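Local atomic coordinates of galactokinase (PDB entry 6TER), a protein that probably phosphorylates galactose at the expense of ATP, as a magnesium-dependent galactokinase of the GHMP kinase family. Residues A[44-49]-A[363-368]; A[38-43]-A[189-194]. All coordinates share one frame; numbering follows the deposited sequence.

Overall arrangement
From the N terminus, strand 33-42 supplies residues 38-43 and the loop that follows it supplies residues 44-49, so one continuous run enters both contacts. Interaction 2 closes first, when the chain returns at the start of helix 190-197. Interaction 1 closes much later, where strand 361-364 runs into a glycine-rich turn; the two loops cross rather than nest. Interaction 2 ties the large mixed sheet to helix 190-197, and interaction 1 joins the loop 44-49 to the edge of the four-stranded antiparallel sheet. Both touch the same alpha-D-galactopyranose, and they meet directly at Thr365 OG1 with Asn42 O and at Asp49 OD2 with Leu190 N.

Interaction 1: residues A[44-49]-A[363-368]; sequences IGEHTD and RMTGGG. With GLA (alpha-D-galactopyranose), chain B.
Glu46 reaches across to Arg363 and puts a single carboxylate oxygen, OE2, between the two terminal nitrogens of the guanidinium. Arg363 NH2 lies 3.0 Å from Glu46 OE2 and NH1 3.2 Å from the same atom, an end-on salt bridge in which OE2 stays close to the guanidinium plane. The carboxylate and guanidinium planes are close to parallel, 19° apart. A bend at chi3 (-53°), after an extended CB-CG-CD run, turns the guanidinium back toward the loop, where Ile44 CA sits over one of its faces. Gly366 N adds a weak bond to Glu46 OE2 at 2.9 Å, so this oxygen is held by both charge and backbone.

The other oxygen faces the sugar: Glu46 OE1 is 2.8 Å from O6 of the galactose and also accepts from Asn42 ND2. The bend at chi2 in Glu46 lays CD beside the Gly366 peptide.

His47 takes another route. Its CG lies anti to the carbonyl carbon (chi1 -74°), and His47 NE2 donates an almost straight bond of 2.6 Å to Gly367 O, which lies in the ring plane. The other ring nitrogen, ND1, is bonded to Tyr50 OH, so both nitrogens are engaged and the ring's rotation is fixed. C6 of the galactose stands over the centre of one ring face, while His47 N donates to O6 at 2.7 Å. Asp49 takes no part in the bridge between the segments but sets OD2 2.6 Å from O3 of the galactose, with OD1 beside O4; OD2 also accepts from Leu190 N. Together the loop and the glycine-rich turn, part of the C-terminal GHMP region, form one side of the galactose-binding site of a GalK-type kinase.

Interaction 2: residues A[38-43]-A[189-194]; sequences PGRVNL and GLDQNA. With GLA (alpha-D-galactopyranose), chain B.
The sugar pocket of the galactokinase is lined here by Arg40 from a strand and Asp191 from the first turn of a helix, both of which bind galactose. Arg40 NE donates to Asp191 OD1 at 2.6 Å, approaching from above the carboxylate plane, and NH1 adds a weak bond of 3.0 Å to the same oxygen. The two flat groups stand steeply to each other, 71° apart. Arg40 gets there through a bend at chi2 (102°), which swings the outer chain across Leu190 at about a right angle, its CD 3.7 Å from Leu190 CD2. NH1 also makes a weak bond to O1 of the galactose, at the guanidinium edge, and NH2 is held by Gly138 O. The second carboxylate oxygen, Asp191 OD2, lies 3.0 Å from the sugar O2, so the salt bridge probably helps to hold the acid against the ligand.

Beside the polar pair methyls do the packing: Leu190 CD1 lies against the Asn42 amide, 3.3 Å from Asn42 ND2, whose main partner is Glu46 OE1, and Ala194 CB meets Arg40 CB at 3.8 Å. The axes of strand 38-42 and helix 190-194 come within 8.1 Å, their N-to-C directions 120° apart; strand 54-70 lines the same interface through Pro57, which touches Asn42 and Ala194, and helix 141-156 flanks Asp191 through Ala143.

Interaction 1: residues A[44-49]-A[363-368]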
loop_
_atom_site.group_PDB
_atom_site.type_symbol
_atom_site.label_atom_id
_atom_site.label_comp_id
_atom_site.label_asym_id
_atom_site.label_seq_id
_atom_site.Cartn_x
_atom_site.Cartn_y
_atom_site.Cartn_z
ATOM N N ILE A 44 6.552 -0.969 -8.739
ATOM C CA ILE A 44 7.802 -1.744 -8.645
ATOM C C ILE A 44 8.542 -1.141 -7.447
ATOM O O ILE A 44 8.194 -0.017 -7.059
ATOM C CB ILE A 44 8.531 -1.619 -10.010
ATOM C CG1 ILE A 44 9.630 -2.673 -10.156
ATOM C CG2 ILE A 44 9.020 -0.190 -10.270
ATOM C CD1 ILE A 44 10.291 -2.674 -11.513
ATOM N N GLY A 45 9.468 -1.893 -6.849
ATOM C CA GLY A 45 10.274 -1.480 -5.686
ATOM C C GLY A 45 9.659 -2.094 -4.456
ATOM O O GLY A 45 9.248 -1.329 -3.570
ATOM N N GLU A 46 9.559 -3.416 -4.453
ATOM C CA GLU A 46 8.829 -4.184 -3.413
ATOM C C GLU A 46 9.820 -4.675 -2.355
ATOM O O GLU A 46 10.897 -5.171 -2.752
ATOM C CB GLU A 46 8.126 -5.381 -4.012
ATOM C CG GLU A 46 6.744 -5.618 -3.371
ATOM C CD GLU A 46 5.686 -4.552 -3.682
ATOM O OE1 GLU A 46 5.386 -3.699 -2.838
ATOM O OE2 GLU A 46 5.124 -4.607 -4.792
ATOM N N HIS A 47 9.449 -4.589 -1.064
ATOM C CA HIS A 47 10.325 -5.000 0.076
ATOM C C HIS A 47 11.584 -4.131 0.128
ATOM O O HIS A 47 12.652 -4.575 0.700
ATOM C CB HIS A 47 10.543 -6.526 0.067
ATOM C CG HIS A 47 9.311 -7.238 0.526
ATOM N ND1 HIS A 47 9.017 -7.387 1.887
ATOM C CD2 HIS A 47 8.228 -7.718 -0.151
ATOM C CE1 HIS A 47 7.845 -8.004 2.009
ATOM N NE2 HIS A 47 7.342 -8.217 0.786
ATOM N N THR A 48 11.447 -2.902 -0.383
ATOM C CA THR A 48 12.471 -1.816 -0.408
ATOM C C THR A 48 12.198 -0.728 0.666
ATOM O O THR A 48 13.189 -0.108 1.166
ATOM C CB THR A 48 12.624 -1.224 -1.834
ATOM O OG1 THR A 48 11.385 -0.642 -2.250
ATOM C CG2 THR A 48 13.034 -2.218 -2.918
ATOM N N ASP A 49 10.944 -0.423 0.990
ATOM C CA ASP A 49 10.548 0.762 1.822
ATOM C C ASP A 49 11.220 0.717 3.212
ATOM O O ASP A 49 11.844 1.770 3.586
ATOM C CB ASP A 49 9.024 0.937 1.822
ATOM C CG ASP A 49 8.226 -0.092 2.610
ATOM O OD1 ASP A 49 8.713 -1.251 2.877
ATOM O OD2 ASP A 49 7.168 0.289 2.997
ATOM N N ARG A 363 3.410 -8.908 -12.313
ATOM C CA ARG A 363 4.089 -9.081 -11.015
ATOM C C ARG A 363 3.074 -9.038 -9.863
ATOM O O ARG A 363 2.133 -8.238 -9.904
ATOM C CB ARG A 363 5.193 -8.031 -10.797
ATOM C CG ARG A 363 4.768 -6.559 -10.869
ATOM C CD ARG A 363 5.887 -5.566 -10.585
ATOM N NE ARG A 363 6.526 -5.880 -9.311
ATOM C CZ ARG A 363 6.140 -5.398 -8.122
ATOM N NH1 ARG A 363 5.207 -4.457 -8.004
ATOM N NH2 ARG A 363 6.713 -5.847 -7.044
ATOM N N MET A 364 3.344 -9.787 -8.801
ATOM C CA MET A 364 2.652 -9.566 -7.492
ATOM C C MET A 364 2.891 -8.089 -7.097
ATOM O O MET A 364 3.988 -7.543 -7.406
ATOM C CB MET A 364 3.140 -10.529 -6.394
ATOM C CG MET A 364 4.629 -10.402 -6.114
ATOM S SD MET A 364 5.082 -10.876 -4.437
ATOM C CE MET A 364 4.517 -9.378 -3.622
ATOM N N THR A 365 1.907 -7.404 -6.511
ATOM C CA THR A 365 2.146 -6.093 -5.852
ATOM C C THR A 365 1.934 -6.217 -4.327
ATOM O O THR A 365 1.262 -7.170 -3.888
ATOM C CB THR A 365 1.333 -4.992 -6.530
ATOM O OG1 THR A 365 1.818 -3.764 -5.972
ATOM C CG2 THR A 365 -0.157 -5.167 -6.330
ATOM N N GLY A 366 2.635 -5.361 -3.567
ATOM C CA GLY A 366 2.643 -5.224 -2.104
ATOM C C GLY A 366 3.370 -6.347 -1.411
ATOM O O GLY A 366 4.365 -6.775 -1.924
ATOM N N GLY A 367 2.882 -6.787 -0.248
ATOM C CA GLY A 367 3.683 -7.602 0.674
ATOM C C GLY A 367 3.991 -8.996 0.143
ATOM O O GLY A 367 5.104 -9.504 0.414
ATOM N N GLY A 368 3.017 -9.625 -0.512
ATOM C CA GLY A 368 3.051 -11.025 -0.984
ATOM C C GLY A 368 2.178 -11.931 -0.131
ATOM O O GLY A 368 1.177 -11.427 0.531
HETATM C C1 GLA B . 3.377 -4.163 2.733
HETATM C C2 GLA B . 3.859 -3.080 3.678
HETATM C C3 GLA B . 4.565 -1.982 2.878
HETATM C C4 GLA B . 5.767 -2.575 2.054
HETATM C C5 GLA B . 5.342 -3.768 1.246
HETATM C C6 GLA B . 6.564 -4.449 0.553
HETATM O O1 GLA B . 2.330 -3.666 1.859
HETATM O O2 GLA B . 2.822 -2.550 4.565
HETATM O O3 GLA B . 5.093 -0.989 3.772
HETATM O O4 GLA B . 6.869 -3.024 2.875
HETATM O O5 GLA B . 4.537 -4.684 2.020
HETATM O O6 GLA B . 6.997 -3.632 -0.585
#

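Interaction 2: residues A[38-43]-A[189-194]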
loop_
_atom_site.group_PDB
_atom_site.type_symbol
_atom_site.label_atom_id
_atom_site.label_comp_id
_atom_site.label_asym_id
_atom_site.label_seq_id
_atom_site.Cartn_x
_atom_site.Cartn_y
_atom_site.Cartn_z
ATOM N N PRO A 38 -7.314 6.627 -0.537
ATOM C CA PRO A 38 -7.301 5.516 -1.473
ATOM C C PRO A 38 -6.433 4.351 -1.012
ATOM O O PRO A 38 -5.520 4.518 -0.244
ATOM C CB PRO A 38 -6.763 6.159 -2.765
ATOM C CG PRO A 38 -5.837 7.233 -2.255
ATOM C CD PRO A 38 -6.546 7.768 -1.037
ATOM N N GLY A 39 -6.756 3.187 -1.527
ATOM C CA GLY A 39 -5.812 2.052 -1.546
ATOM C C GLY A 39 -4.728 2.387 -2.578
ATOM O O GLY A 39 -4.860 3.445 -3.267
ATOM N N ARG A 40 -3.783 1.491 -2.796
ATOM C CA ARG A 40 -2.638 1.737 -3.715
ATOM C C ARG A 40 -2.207 0.448 -4.429
ATOM O O ARG A 40 -2.400 -0.691 -3.897
ATOM C CB ARG A 40 -1.444 2.279 -2.905
ATOM C CG ARG A 40 -0.867 1.282 -1.907
ATOM C CD ARG A 40 0.416 0.576 -2.297
ATOM N NE ARG A 40 0.768 -0.495 -1.357
ATOM C CZ ARG A 40 0.326 -1.757 -1.406
ATOM N NH1 ARG A 40 0.721 -2.612 -0.491
ATOM N NH2 ARG A 40 -0.520 -2.184 -2.334
ATOM N N VAL A 41 -1.560 0.645 -5.578
ATOM C CA VAL A 41 -0.731 -0.377 -6.243
ATOM C C VAL A 41 0.715 0.103 -6.171
ATOM O O VAL A 41 0.960 1.244 -6.500
ATOM C CB VAL A 41 -1.175 -0.598 -7.692
ATOM C CG1 VAL A 41 -0.146 -1.374 -8.477
ATOM C CG2 VAL A 41 -2.470 -1.351 -7.714
ATOM N N ASN A 42 1.621 -0.782 -5.808
ATOM C CA ASN A 42 3.047 -0.468 -5.941
ATOM C C ASN A 42 3.560 -0.998 -7.282
ATOM O O ASN A 42 3.703 -2.235 -7.437
ATOM C CB ASN A 42 3.891 -1.039 -4.820
ATOM C CG ASN A 42 5.249 -0.378 -4.814
ATOM O OD1 ASN A 42 5.390 0.734 -5.298
ATOM N ND2 ASN A 42 6.240 -1.050 -4.269
ATOM N N LEU A 43 3.862 -0.101 -8.206
ATOM C CA LEU A 43 4.279 -0.530 -9.567
ATOM C C LEU A 43 5.544 -1.379 -9.497
ATOM O O LEU A 43 5.599 -2.371 -10.171
ATOM C CB LEU A 43 4.513 0.674 -10.468
ATOM C CG LEU A 43 3.302 1.559 -10.749
ATOM C CD1 LEU A 43 3.721 2.748 -11.582
ATOM C CD2 LEU A 43 2.165 0.799 -11.435
ATOM N N GLY A 189 6.063 1.948 5.329
ATOM C CA GLY A 189 5.825 3.377 5.016
ATOM C C GLY A 189 5.306 3.664 3.604
ATOM O O GLY A 189 4.732 4.770 3.406
ATOM N N LEU A 190 5.527 2.740 2.661
ATOM C CA LEU A 190 5.065 2.778 1.241
ATOM C C LEU A 190 3.584 3.178 1.162
ATOM O O LEU A 190 3.288 4.186 0.484
ATOM C CB LEU A 190 5.313 1.387 0.636
ATOM C CG LEU A 190 5.186 1.196 -0.877
ATOM C CD1 LEU A 190 5.486 -0.242 -1.199
ATOM C CD2 LEU A 190 3.829 1.547 -1.407
ATOM N N ASP A 191 2.705 2.463 1.875
ATOM C CA ASP A 191 1.232 2.463 1.609
ATOM C C ASP A 191 0.629 3.838 1.944
ATOM O O ASP A 191 -0.205 4.419 1.158
ATOM C CB ASP A 191 0.518 1.354 2.396
ATOM C CG ASP A 191 1.085 -0.025 2.151
ATOM O OD1 ASP A 191 1.737 -0.208 1.055
ATOM O OD2 ASP A 191 0.874 -0.914 3.040
ATOM N N GLN A 192 1.038 4.367 3.083
ATOM C CA GLN A 192 0.522 5.634 3.646
ATOM C C GLN A 192 1.105 6.847 2.913
ATOM O O GLN A 192 0.349 7.793 2.697
ATOM C CB GLN A 192 0.859 5.687 5.131
ATOM C CG GLN A 192 0.351 4.494 5.927
ATOM C CD GLN A 192 1.304 3.309 5.963
ATOM O OE1 GLN A 192 2.272 3.224 5.209
ATOM N NE2 GLN A 192 1.042 2.372 6.865
ATOM N N ASN A 193 2.384 6.831 2.504
ATOM C CA ASN A 193 2.915 7.865 1.573
ATOM C C ASN A 193 2.099 7.876 0.270
ATOM O O ASN A 193 1.682 8.982 -0.202
ATOM C CB ASN A 193 4.416 7.691 1.369
ATOM C CG ASN A 193 5.228 8.253 2.521
ATOM O OD1 ASN A 193 5.500 9.453 2.580
ATOM N ND2 ASN A 193 5.624 7.381 3.432
ATOM N N ALA A 194 1.823 6.707 -0.292
ATOM C CA ALA A 194 1.004 6.614 -1.525
ATOM C C ALA A 194 -0.357 7.226 -1.227
ATOM O O ALA A 194 -0.767 8.081 -1.984
ATOM C CB ALA A 194 0.858 5.216 -2.030
HETATM C C1 GLA B . 3.377 -4.163 2.733
HETATM C C2 GLA B . 3.859 -3.080 3.678
HETATM C C3 GLA B . 4.565 -1.982 2.878
HETATM C C4 GLA B . 5.767 -2.575 2.054
HETATM C C5 GLA B . 5.342 -3.768 1.246
HETATM C C6 GLA B . 6.564 -4.449 0.553
HETATM O O1 GLA B . 2.330 -3.666 1.859
HETATM O O2 GLA B . 2.822 -2.550 4.565
HETATM O O3 GLA B . 5.093 -0.989 3.772
HETATM O O4 GLA B . 6.869 -3.024 2.875
HETATM O O5 GLA B . 4.537 -4.684 2.020
HETATM O O6 GLA B . 6.997 -3.632 -0.585
#